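Local coordinates for protein ferritin heavy chain (Trichoplusia ni, PDB 1Z6O) that stores iron in a soluble, non-toxic form, oxidising ferrous iron at its ferroxidase site before it is laid down as ferric hydroxides, at residues Y39-A44 with S100-G105; A44-S47 with N52-G55; A161-T166 with F180-K185. All coordinates share one frame; numbering follows the deposited sequence.

Interaction 1: residues Y39-A44 with S100-G105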
ATOM      1  N   TYR M  39     -42.463  27.775  11.013  1.00 18.31           N
ATOM      2  CA  TYR M  39     -40.996  27.803  11.061  1.00 17.18           C
ATOM      3  C   TYR M  39     -40.433  28.380   9.760  1.00 15.34           C
ATOM      4  O   TYR M  39     -39.405  29.058   9.782  1.00 16.32           O
ATOM      5  CB  TYR M  39     -40.423  26.398  11.303  1.00 14.02           C
ATOM      6  CG  TYR M  39     -40.434  25.993  12.761  1.00 19.38           C
ATOM      7  CD1 TYR M  39     -40.947  24.759  13.166  1.00 16.73           C
ATOM      8  CD2 TYR M  39     -39.869  26.825  13.732  1.00 21.79           C
ATOM      9  CE1 TYR M  39     -40.890  24.353  14.516  1.00 18.13           C
ATOM     10  CE2 TYR M  39     -39.802  26.434  15.072  1.00 23.16           C
ATOM     11  CZ  TYR M  39     -40.310  25.202  15.457  1.00 27.71           C
ATOM     12  OH  TYR M  39     -40.202  24.824  16.778  1.00 26.50           O
ATOM     13  N   LEU M  40     -41.081  28.111   8.624  1.00 15.11           N
ATOM     14  CA  LEU M  40     -40.598  28.688   7.359  1.00 16.87           C
ATOM     15  C   LEU M  40     -40.635  30.209   7.457  1.00 16.97           C
ATOM     16  O   LEU M  40     -39.746  30.892   6.954  1.00 17.09           O
ATOM     17  CB  LEU M  40     -41.478  28.292   6.160  1.00 17.86           C
ATOM     18  CG  LEU M  40     -41.282  26.956   5.449  1.00 28.39           C
ATOM     19  CD1 LEU M  40     -42.247  26.891   4.242  1.00 22.92           C
ATOM     20  CD2 LEU M  40     -39.822  26.829   4.977  1.00 22.75           C
ATOM     21  N   ALA M  41     -41.686  30.744   8.073  1.00 16.44           N
ATOM     22  CA  ALA M  41     -41.805  32.196   8.208  1.00 16.96           C
ATOM     23  C   ALA M  41     -40.709  32.750   9.123  1.00 16.87           C
ATOM     24  O   ALA M  41     -40.234  33.869   8.914  1.00 16.00           O
ATOM     25  CB  ALA M  41     -43.203  32.571   8.741  1.00 17.26           C
ATOM     26  N   MET M  42     -40.307  31.987  10.141  1.00 14.89           N
ATOM     27  CA  MET M  42     -39.225  32.442  11.016  1.00 17.22           C
ATOM     28  C   MET M  42     -37.921  32.440  10.227  1.00 15.99           C
ATOM     29  O   MET M  42     -37.120  33.369  10.333  1.00 17.43           O
ATOM     30  CB  MET M  42     -39.069  31.529  12.236  1.00 16.17           C
ATOM     31  CG  MET M  42     -40.212  31.621  13.230  1.00 22.77           C
ATOM     32  SD  MET M  42     -39.795  30.670  14.743  1.00 26.22           S
ATOM     33  CE  MET M  42     -41.283  30.954  15.734  1.00 26.37           C
ATOM     34  N   GLY M  43     -37.698  31.389   9.443  1.00 15.08           N
ATOM     35  CA  GLY M  43     -36.486  31.335   8.633  1.00 14.78           C
ATOM     36  C   GLY M  43     -36.434  32.527   7.680  1.00 18.18           C
ATOM     37  O   GLY M  43     -35.390  33.162   7.500  1.00 15.87           O
ATOM     38  N   ALA M  44     -37.571  32.836   7.064  1.00 14.81           N
ATOM     39  CA  ALA M  44     -37.652  33.965   6.132  1.00 15.81           C
ATOM     40  C   ALA M  44     -37.331  35.288   6.841  1.00 17.96           C
ATOM     41  O   ALA M  44     -36.621  36.137   6.303  1.00 16.74           O
ATOM     42  CB  ALA M  44     -39.065  34.038   5.524  1.00 15.29           C
ATOM     43  N   SER M 100     -45.439  36.610  11.274  1.00 18.78           N
ATOM     44  CA  SER M 100     -44.400  36.724  10.254  1.00 21.36           C
ATOM     45  C   SER M 100     -43.217  37.584  10.672  1.00 21.94           C
ATOM     46  O   SER M 100     -42.250  37.723   9.921  1.00 21.86           O
ATOM     47  CB  SER M 100     -45.003  37.278   8.957  1.00 24.48           C
ATOM     48  OG  SER M 100     -45.480  38.595   9.162  1.00 31.52           O
ATOM     49  N   SER M 101     -43.275  38.145  11.874  1.00 19.45           N
ATOM     50  CA  SER M 101     -42.179  38.984  12.350  1.00 19.28           C
ATOM     51  C   SER M 101     -41.950  38.783  13.846  1.00 20.35           C
ATOM     52  O   SER M 101     -42.891  38.488  14.578  1.00 19.36           O
ATOM     53  CB  SER M 101     -42.504  40.460  12.071  1.00 27.51           C
ATOM     54  OG  SER M 101     -41.430  41.283  12.476  1.00 34.87           O
ATOM     55  N   TRP M 102     -40.699  38.937  14.281  1.00 17.66           N
ATOM     56  CA  TRP M 102     -40.303  38.786  15.685  1.00 19.60           C
ATOM     57  C   TRP M 102     -39.335  39.926  16.004  1.00 21.55           C
ATOM     58  O   TRP M 102     -38.557  40.339  15.147  1.00 20.88           O
ATOM     59  CB  TRP M 102     -39.604  37.423  15.907  1.00 18.24           C
ATOM     60  CG  TRP M 102     -40.547  36.255  15.708  1.00 18.24           C
ATOM     61  CD1 TRP M 102     -41.288  35.618  16.672  1.00 18.49           C
ATOM     62  CD2 TRP M 102     -40.977  35.715  14.451  1.00 16.15           C
ATOM     63  NE1 TRP M 102     -42.161  34.724  16.085  1.00 18.45           N
ATOM     64  CE2 TRP M 102     -41.990  34.768  14.723  1.00 16.48           C
ATOM     65  CE3 TRP M 102     -40.606  35.950  13.115  1.00 16.75           C
ATOM     66  CZ2 TRP M 102     -42.644  34.057  13.710  1.00 16.52           C
ATOM     67  CZ3 TRP M 102     -41.259  35.240  12.102  1.00 17.75           C
ATOM     68  CH2 TRP M 102     -42.267  34.307  12.408  1.00 17.97           C
ATOM     69  N   LYS M 103     -39.369  40.431  17.231  1.00 19.23           N
ATOM     70  CA  LYS M 103     -38.480  41.534  17.600  1.00 26.83           C
ATOM     71  C   LYS M 103     -37.006  41.144  17.562  1.00 29.12           C
ATOM     72  O   LYS M 103     -36.155  41.941  17.174  1.00 35.39           O
ATOM     73  CB  LYS M 103     -38.836  42.062  18.990  1.00 36.61           C
ATOM     74  CG  LYS M 103     -40.217  42.691  19.051  1.00 60.55           C
ATOM     75  CD  LYS M 103     -40.541  43.202  20.451  1.00 75.94           C
ATOM     76  CE  LYS M 103     -41.976  43.708  20.540  1.00 81.18           C
ATOM     77  NZ  LYS M 103     -42.311  44.200  21.910  1.00 87.84           N
ATOM     78  N   GLY M 104     -36.702  39.918  17.956  1.00 24.48           N
ATOM     79  CA  GLY M 104     -35.321  39.467  17.941  1.00 21.31           C
ATOM     80  C   GLY M 104     -35.264  37.965  18.137  1.00 21.08           C
ATOM     81  O   GLY M 104     -36.308  37.302  18.153  1.00 18.38           O
ATOM     82  N   GLY M 105     -34.056  37.432  18.285  1.00 18.47           N
ATOM     83  CA  GLY M 105     -33.884  36.002  18.473  1.00 18.52           C
ATOM     84  C   GLY M 105     -34.596  35.464  19.704  1.00 19.54           C
ATOM     85  O   GLY M 105     -35.168  34.379  19.658  1.00 18.49           O
TER
HETATM   86  O   HOH W   1     -41.611  35.933   7.989  1.00 18.57           O
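M42 and W102 make the close half of this contact, in which the long connection between helices 54-80 and 105-132 of the ferritin four-helix bundle runs back against helix 19-47. The CG methylene of M42 lies over one face of the W102 six-membered ring, 3.7 Å from its centroid and 22° off the normal, so this is a CH-pi contact. It sits toward the rim, with W102 CZ2 just 3.5 Å from M42 CG. Beyond CG the methionine is extended (chi2 -172°), and this straight course carries M42 CE to within 3.9 Å of W102 NE1. M42 SD adds a Met-aromatic contact, 4.9 Å from the same centroid and oblique to the ring, while the two side chains cross at about a right angle. A41 CB completes the apolar contact, approaching W102 CH2 at 4.2 Å. The backbone A41 O is a polar neighbour of the ring, oblique to it and 3.6 Å from W102 CZ3.

The indole is also held at its polar edge, where NE1 hydrogen-bonds to ND1 of H111 on helix 105-132. Replacing W102 with an alanine would probably leave M42 CG without the ring face it rests on and H111 ND1 without its indole partner, weakening the hold of the connection on two helices.

The other half is looser and wetter. S100 is exposed, its side chain makes no close contact with residues 39-44, and no direct hydrogen bond joins the two segments, although S100 and A41 mark the nearest backbone approach. Water bridges them instead: one molecule donates to both carbonyl oxygens, reaching A41 O at 2.6 Å and S100 O at 2.7 Å.

Interaction 2: residues A44-S47 with N52-G55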
ATOM      1  N   ALA M  44     -37.571  32.836   7.064  1.00 14.81           N
ATOM      2  CA  ALA M  44     -37.652  33.965   6.132  1.00 15.81           C
ATOM      3  C   ALA M  44     -37.331  35.288   6.841  1.00 17.96           C
ATOM      4  O   ALA M  44     -36.621  36.137   6.303  1.00 16.74           O
ATOM      5  CB  ALA M  44     -39.065  34.038   5.524  1.00 15.29           C
ATOM      6  N   HIS M  45     -37.866  35.470   8.045  1.00 14.98           N
ATOM      7  CA  HIS M  45     -37.623  36.706   8.790  1.00 16.08           C
ATOM      8  C   HIS M  45     -36.141  36.921   9.096  1.00 18.72           C
ATOM      9  O   HIS M  45     -35.604  38.005   8.869  1.00 15.99           O
ATOM     10  CB  HIS M  45     -38.407  36.700  10.114  1.00 16.73           C
ATOM     11  CG  HIS M  45     -38.079  37.858  11.008  1.00 19.19           C
ATOM     12  ND1 HIS M  45     -38.648  39.106  10.851  1.00 17.80           N
ATOM     13  CD2 HIS M  45     -37.204  37.969  12.038  1.00 17.76           C
ATOM     14  CE1 HIS M  45     -38.138  39.936  11.747  1.00 19.85           C
ATOM     15  NE2 HIS M  45     -37.260  39.272  12.480  1.00 19.66           N
ATOM     16  N   PHE M  46     -35.471  35.899   9.616  1.00 14.46           N
ATOM     17  CA  PHE M  46     -34.063  36.072   9.952  1.00 16.14           C
ATOM     18  C   PHE M  46     -33.131  36.104   8.750  1.00 17.06           C
ATOM     19  O   PHE M  46     -31.951  36.428   8.890  1.00 17.00           O
ATOM     20  CB  PHE M  46     -33.630  35.023  10.992  1.00 15.46           C
ATOM     21  CG  PHE M  46     -34.264  35.253  12.346  1.00 17.62           C
ATOM     22  CD1 PHE M  46     -35.388  34.533  12.737  1.00 15.80           C
ATOM     23  CD2 PHE M  46     -33.795  36.278  13.177  1.00 16.19           C
ATOM     24  CE1 PHE M  46     -36.053  34.830  13.939  1.00 18.10           C
ATOM     25  CE2 PHE M  46     -34.448  36.591  14.384  1.00 16.99           C
ATOM     26  CZ  PHE M  46     -35.578  35.867  14.764  1.00 18.82           C
ATOM     27  N   SER M  47     -33.670  35.792   7.571  1.00 14.75           N
ATOM     28  CA  SER M  47     -32.901  35.848   6.327  1.00 17.46           C
ATOM     29  C   SER M  47     -32.890  37.272   5.748  1.00 16.92           C
ATOM     30  O   SER M  47     -32.092  37.569   4.862  1.00 17.34           O
ATOM     31  CB  SER M  47     -33.506  34.913   5.266  1.00 16.93           C
ATOM     32  OG  SER M  47     -33.361  33.558   5.647  1.00 18.90           O
ATOM     33  N   ASN M  52     -30.555  39.976   9.256  1.00 17.68           N
ATOM     34  CA  ASN M  52     -29.272  39.321   9.045  1.00 18.66           C
ATOM     35  C   ASN M  52     -28.746  38.414  10.160  1.00 21.76           C
ATOM     36  O   ASN M  52     -27.652  38.636  10.684  1.00 17.97           O
ATOM     37  CB  ASN M  52     -28.218  40.411   8.711  1.00 17.34           C
ATOM     38  CG  ASN M  52     -26.993  39.846   8.022  1.00 21.18           C
ATOM     39  OD1 ASN M  52     -27.114  39.066   7.078  1.00 21.28           O
ATOM     40  ND2 ASN M  52     -25.803  40.243   8.480  1.00 20.24           N
ATOM     41  N   ARG M  53     -29.513  37.386  10.506  1.00 16.52           N
ATOM     42  CA  ARG M  53     -29.094  36.419  11.523  1.00 17.39           C
ATOM     43  C   ARG M  53     -29.155  35.059  10.823  1.00 17.45           C
ATOM     44  O   ARG M  53     -30.110  34.296  10.997  1.00 17.74           O
ATOM     45  CB  ARG M  53     -30.054  36.469  12.717  1.00 18.59           C
ATOM     46  CG  ARG M  53     -30.019  37.805  13.478  1.00 19.93           C
ATOM     47  CD  ARG M  53     -28.647  38.031  14.122  1.00 23.69           C
ATOM     48  NE  ARG M  53     -28.604  39.245  14.944  1.00 24.17           N
ATOM     49  CZ  ARG M  53     -27.702  40.215  14.803  1.00 31.01           C
ATOM     50  NH1 ARG M  53     -26.769  40.124  13.864  1.00 32.13           N
ATOM     51  NH2 ARG M  53     -27.719  41.269  15.611  1.00 31.83           N
ATOM     52  N   PRO M  54     -28.140  34.749  10.001  1.00 20.90           N
ATOM     53  CA  PRO M  54     -28.105  33.475   9.267  1.00 21.19           C
ATOM     54  C   PRO M  54     -28.132  32.224  10.134  1.00 19.14           C
ATOM     55  O   PRO M  54     -28.615  31.175   9.695  1.00 18.29           O
ATOM     56  CB  PRO M  54     -26.827  33.591   8.417  1.00 22.87           C
ATOM     57  CG  PRO M  54     -25.936  34.490   9.271  1.00 23.41           C
ATOM     58  CD  PRO M  54     -26.919  35.544   9.750  1.00 22.11           C
ATOM     59  N   GLY M  55     -27.608  32.327  11.352  1.00 18.80           N
ATOM     60  CA  GLY M  55     -27.625  31.186  12.258  1.00 18.74           C
ATOM     61  C   GLY M  55     -29.064  30.871  12.644  1.00 19.50           C
ATOM     62  O   GLY M  55     -29.491  29.712  12.608  1.00 17.06           O
TER
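F46 lays the CD2 side of its ring against the aliphatic start of R53, with F46 CD2 3.8 Å from R53 CB. This is the short turn of the ferritin four-helix bundle that joins helix 19-47 to helix 54-80. The beta carbon approaches the phenyl ring obliquely, and R53 CG lies slightly farther out along the same side chain. In F46, CG stands beside the backbone N and anti to the carbonyl carbon (chi1 -69°), a rotamer that keeps the ring alongside R53 while F46 CB packs at 3.6 Å from R53 O.

Another part of the ring's environment comes from its own helix: H45 CD2 stands 3.6 Å above the plane of the F46 ring and over its centre, reaching that face with an edge of the imidazole. F56 of helix 54-80 also meets the F46 ring, the planes inclined at about 30°, so the phenyl group is gripped by both helices that the turn connects.

R53 leaves the contact after its first carbons. The chain bends at chi2 and carries the guanidinium away from F46, NE to a salt bridge with E179 of helix 175-186 and NH1 to one with D184 of a neighbouring ferritin light chain. Its apolar base therefore serves the turn, whereas its charge serves the last helix and the subunit interface. Beside it, N52 OD1 accepts a hydrogen bond from R176 of the same light chain.

The backbone closes the turn with a single bond across the two segments, and it falls at R53, the N-cap position of helix 54-80. R53 N donates to F46 O over 3.1 Å with an N-H...O angle of 161°, the donor lying in the carbonyl plane.

Interaction 3: residues A161-T166 with F180-K185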
ATOM      1  N   ALA M 161     -35.459  25.927  25.366  1.00 15.24           N
ATOM      2  CA  ALA M 161     -35.525  26.652  26.640  1.00 15.57           C
ATOM      3  C   ALA M 161     -34.124  27.110  27.056  1.00 16.79           C
ATOM      4  O   ALA M 161     -33.948  28.231  27.536  1.00 16.79           O
ATOM      5  CB  ALA M 161     -36.133  25.756  27.737  1.00 15.30           C
ATOM      6  N   GLY M 162     -33.134  26.235  26.893  1.00 16.78           N
ATOM      7  CA  GLY M 162     -31.767  26.603  27.241  1.00 16.50           C
ATOM      8  C   GLY M 162     -31.259  27.733  26.353  1.00 19.69           C
ATOM      9  O   GLY M 162     -30.629  28.677  26.835  1.00 17.79           O
ATOM     10  N   LYS M 163     -31.514  27.642  25.052  1.00 16.01           N
ATOM     11  CA  LYS M 163     -31.081  28.700  24.131  1.00 16.44           C
ATOM     12  C   LYS M 163     -31.729  30.034  24.519  1.00 18.25           C
ATOM     13  O   LYS M 163     -31.067  31.077  24.544  1.00 16.91           O
ATOM     14  CB  LYS M 163     -31.461  28.345  22.688  1.00 15.90           C
ATOM     15  CG  LYS M 163     -30.546  27.284  22.030  1.00 18.29           C
ATOM     16  CD  LYS M 163     -31.107  26.909  20.655  1.00 22.32           C
ATOM     17  CE  LYS M 163     -30.073  26.216  19.773  1.00 31.28           C
ATOM     18  NZ  LYS M 163     -29.410  25.076  20.450  1.00 33.10           N
ATOM     19  N   ALA M 164     -33.026  30.005  24.810  1.00 15.67           N
ATOM     20  CA  ALA M 164     -33.732  31.225  25.197  1.00 16.12           C
ATOM     21  C   ALA M 164     -33.151  31.811  26.485  1.00 17.90           C
ATOM     22  O   ALA M 164     -32.943  33.020  26.563  1.00 18.26           O
ATOM     23  CB  ALA M 164     -35.233  30.942  25.376  1.00 15.72           C
ATOM     24  N   SER M 165     -32.894  30.974  27.494  1.00 16.20           N
ATOM     25  CA  SER M 165     -32.326  31.482  28.753  1.00 18.73           C
ATOM     26  C   SER M 165     -30.962  32.117  28.527  1.00 16.39           C
ATOM     27  O   SER M 165     -30.683  33.206  29.017  1.00 18.78           O
ATOM     28  CB  SER M 165     -32.141  30.365  29.801  1.00 20.03           C
ATOM     29  OG  SER M 165     -33.386  29.856  30.235  1.00 31.73           O
ATOM     30  N   THR M 166     -30.103  31.414  27.801  1.00 17.24           N
ATOM     31  CA  THR M 166     -28.752  31.909  27.540  1.00 16.47           C
ATOM     32  C   THR M 166     -28.759  33.249  26.813  1.00 18.17           C
ATOM     33  O   THR M 166     -28.070  34.188  27.215  1.00 17.84           O
ATOM     34  CB  THR M 166     -27.958  30.881  26.709  1.00 19.36           C
ATOM     35  OG1 THR M 166     -27.762  29.706  27.504  1.00 22.98           O
ATOM     36  CG2 THR M 166     -26.589  31.445  26.284  1.00 19.54           C
ATOM     37  N   PHE M 180     -25.417  38.761  18.012  1.00 17.63           N
ATOM     38  CA  PHE M 180     -24.497  38.509  16.906  1.00 17.37           C
ATOM     39  C   PHE M 180     -23.623  37.281  17.191  1.00 17.22           C
ATOM     40  O   PHE M 180     -23.483  36.391  16.348  1.00 18.49           O
ATOM     41  CB  PHE M 180     -23.587  39.725  16.673  1.00 17.64           C
ATOM     42  CG  PHE M 180     -22.559  39.509  15.591  1.00 18.75           C
ATOM     43  CD1 PHE M 180     -22.875  39.755  14.252  1.00 20.03           C
ATOM     44  CD2 PHE M 180     -21.285  39.041  15.909  1.00 19.38           C
ATOM     45  CE1 PHE M 180     -21.926  39.540  13.240  1.00 22.24           C
ATOM     46  CE2 PHE M 180     -20.321  38.820  14.903  1.00 21.08           C
ATOM     47  CZ  PHE M 180     -20.646  39.071  13.567  1.00 20.16           C
ATOM     48  N   ILE M 181     -23.024  37.238  18.379  1.00 14.67           N
ATOM     49  CA  ILE M 181     -22.159  36.120  18.746  1.00 15.89           C
ATOM     50  C   ILE M 181     -22.955  34.815  18.845  1.00 17.94           C
ATOM     51  O   ILE M 181     -22.529  33.771  18.346  1.00 18.50           O
ATOM     52  CB  ILE M 181     -21.455  36.400  20.100  1.00 17.97           C
ATOM     53  CG1 ILE M 181     -20.441  37.541  19.916  1.00 19.48           C
ATOM     54  CG2 ILE M 181     -20.750  35.126  20.619  1.00 19.79           C
ATOM     55  CD1 ILE M 181     -19.863  38.064  21.236  1.00 19.64           C
ATOM     56  N   PHE M 182     -24.112  34.879  19.495  1.00 17.18           N
ATOM     57  CA  PHE M 182     -24.963  33.699  19.662  1.00 16.18           C
ATOM     58  C   PHE M 182     -25.363  33.140  18.290  1.00 18.69           C
ATOM     59  O   PHE M 182     -25.356  31.922  18.065  1.00 18.16           O
ATOM     60  CB  PHE M 182     -26.214  34.094  20.455  1.00 17.26           C
ATOM     61  CG  PHE M 182     -27.077  32.925  20.863  1.00 18.54           C
ATOM     62  CD1 PHE M 182     -26.879  32.291  22.090  1.00 20.00           C
ATOM     63  CD2 PHE M 182     -28.092  32.470  20.023  1.00 19.08           C
ATOM     64  CE1 PHE M 182     -27.692  31.208  22.480  1.00 23.40           C
ATOM     65  CE2 PHE M 182     -28.913  31.388  20.402  1.00 21.37           C
ATOM     66  CZ  PHE M 182     -28.710  30.761  21.632  1.00 21.17           C
ATOM     67  N   ASP M 183     -25.702  34.040  17.374  1.00 16.92           N
ATOM     68  CA  ASP M 183     -26.100  33.668  16.014  1.00 19.20           C
ATOM     69  C   ASP M 183     -24.974  32.924  15.298  1.00 21.06           C
ATOM     70  O   ASP M 183     -25.215  31.915  14.634  1.00 19.25           O
ATOM     71  CB  ASP M 183     -26.470  34.930  15.212  1.00 20.57           C
ATOM     72  CG  ASP M 183     -26.879  34.620  13.770  1.00 28.74           C
ATOM     73  OD1 ASP M 183     -27.961  34.027  13.578  1.00 26.33           O
ATOM     74  OD2 ASP M 183     -26.120  34.963  12.832  1.00 26.40           O
ATOM     75  N   LYS M 184     -23.739  33.408  15.422  1.00 18.07           N
ATOM     76  CA  LYS M 184     -22.636  32.727  14.751  1.00 18.10           C
ATOM     77  C   LYS M 184     -22.356  31.376  15.410  1.00 19.99           C
ATOM     78  O   LYS M 184     -21.966  30.423  14.731  1.00 21.22           O
ATOM     79  CB  LYS M 184     -21.384  33.619  14.727  1.00 20.41           C
ATOM     80  CG  LYS M 184     -21.634  34.958  14.018  1.00 21.05           C
ATOM     81  CD  LYS M 184     -22.326  34.753  12.667  1.00 23.05           C
ATOM     82  CE  LYS M 184     -22.852  36.065  12.076  1.00 29.00           C
ATOM     83  NZ  LYS M 184     -23.929  36.669  12.926  1.00 34.78           N
ATOM     84  N   LYS M 185     -22.557  31.285  16.723  1.00 19.33           N
ATOM     85  CA  LYS M 185     -22.372  30.000  17.414  1.00 22.01           C
ATOM     86  C   LYS M 185     -23.381  28.980  16.854  1.00 25.02           C
ATOM     87  O   LYS M 185     -23.085  27.790  16.785  1.00 23.06           O
ATOM     88  CB  LYS M 185     -22.604  30.138  18.921  1.00 25.60           C
ATOM     89  CG  LYS M 185     -21.581  30.979  19.658  1.00 35.26           C
ATOM     90  CD  LYS M 185     -20.324  30.205  19.906  1.00 37.78           C
ATOM     91  CE  LYS M 185     -19.392  30.957  20.849  1.00 39.95           C
ATOM     92  NZ  LYS M 185     -18.235  30.071  21.187  1.00 33.33           N
TER
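F182 meets K163 and T166 where the short C-terminal helix 175-186 of the ferritin fold turns back on the end of helix 139-168, the fourth of the bundle. The side-chain contact between the segments is apolar. With CG anti to the backbone N (chi1 -172°), F182 drives its ring outward end first. K163 CB lies in the ring plane at the edge, 3.8 Å from F182 CZ, and the two side chains cross at about a right angle. T166 CG2 is also near that plane, 4.0 Å from F182 CE1. One ring edge thus fits beside two residues a helical turn apart. F180, by contrast, packs edge-to-face on aromatic residues of a light chain.

Among polar groups, K163 O is merely a packing neighbour, oblique to the ring at 3.8 Å from F182 CZ; no hydrogen bond joins the two segments. T166 OG1 turns instead to N68 of another light chain.

The charges are settled away from the ring. K163 bends at its last torsion and pairs with D159 on its own helix. Within helix 175-186, K184 NZ reaches D183 OD2 at 2.8 Å, a salt bridge that uses the anti lone pair of that oxygen.

From the N terminus, helix 19-47 supplies the first segments of interactions 1 and 2, which share A44. Interaction 2 closes the short turn into helix 54-80, with four residues between its segments; interaction 1 closes a larger loop that holds this turn, helix 54-80 and most of the long connection, so interaction 2 is nested within it. Interaction 3 follows in series, closing the bend between helices 139-168 and 175-186. All three gather at one end of the bundle. Interactions 1 and 2 touch where W102 O lies 3.2 Å from H45 NE2. Interactions 2 and 3 meet at D183 OD1, which takes a weak hydrogen bond from G55 N and another bond from F56 N, tying the last helix to the start of the second.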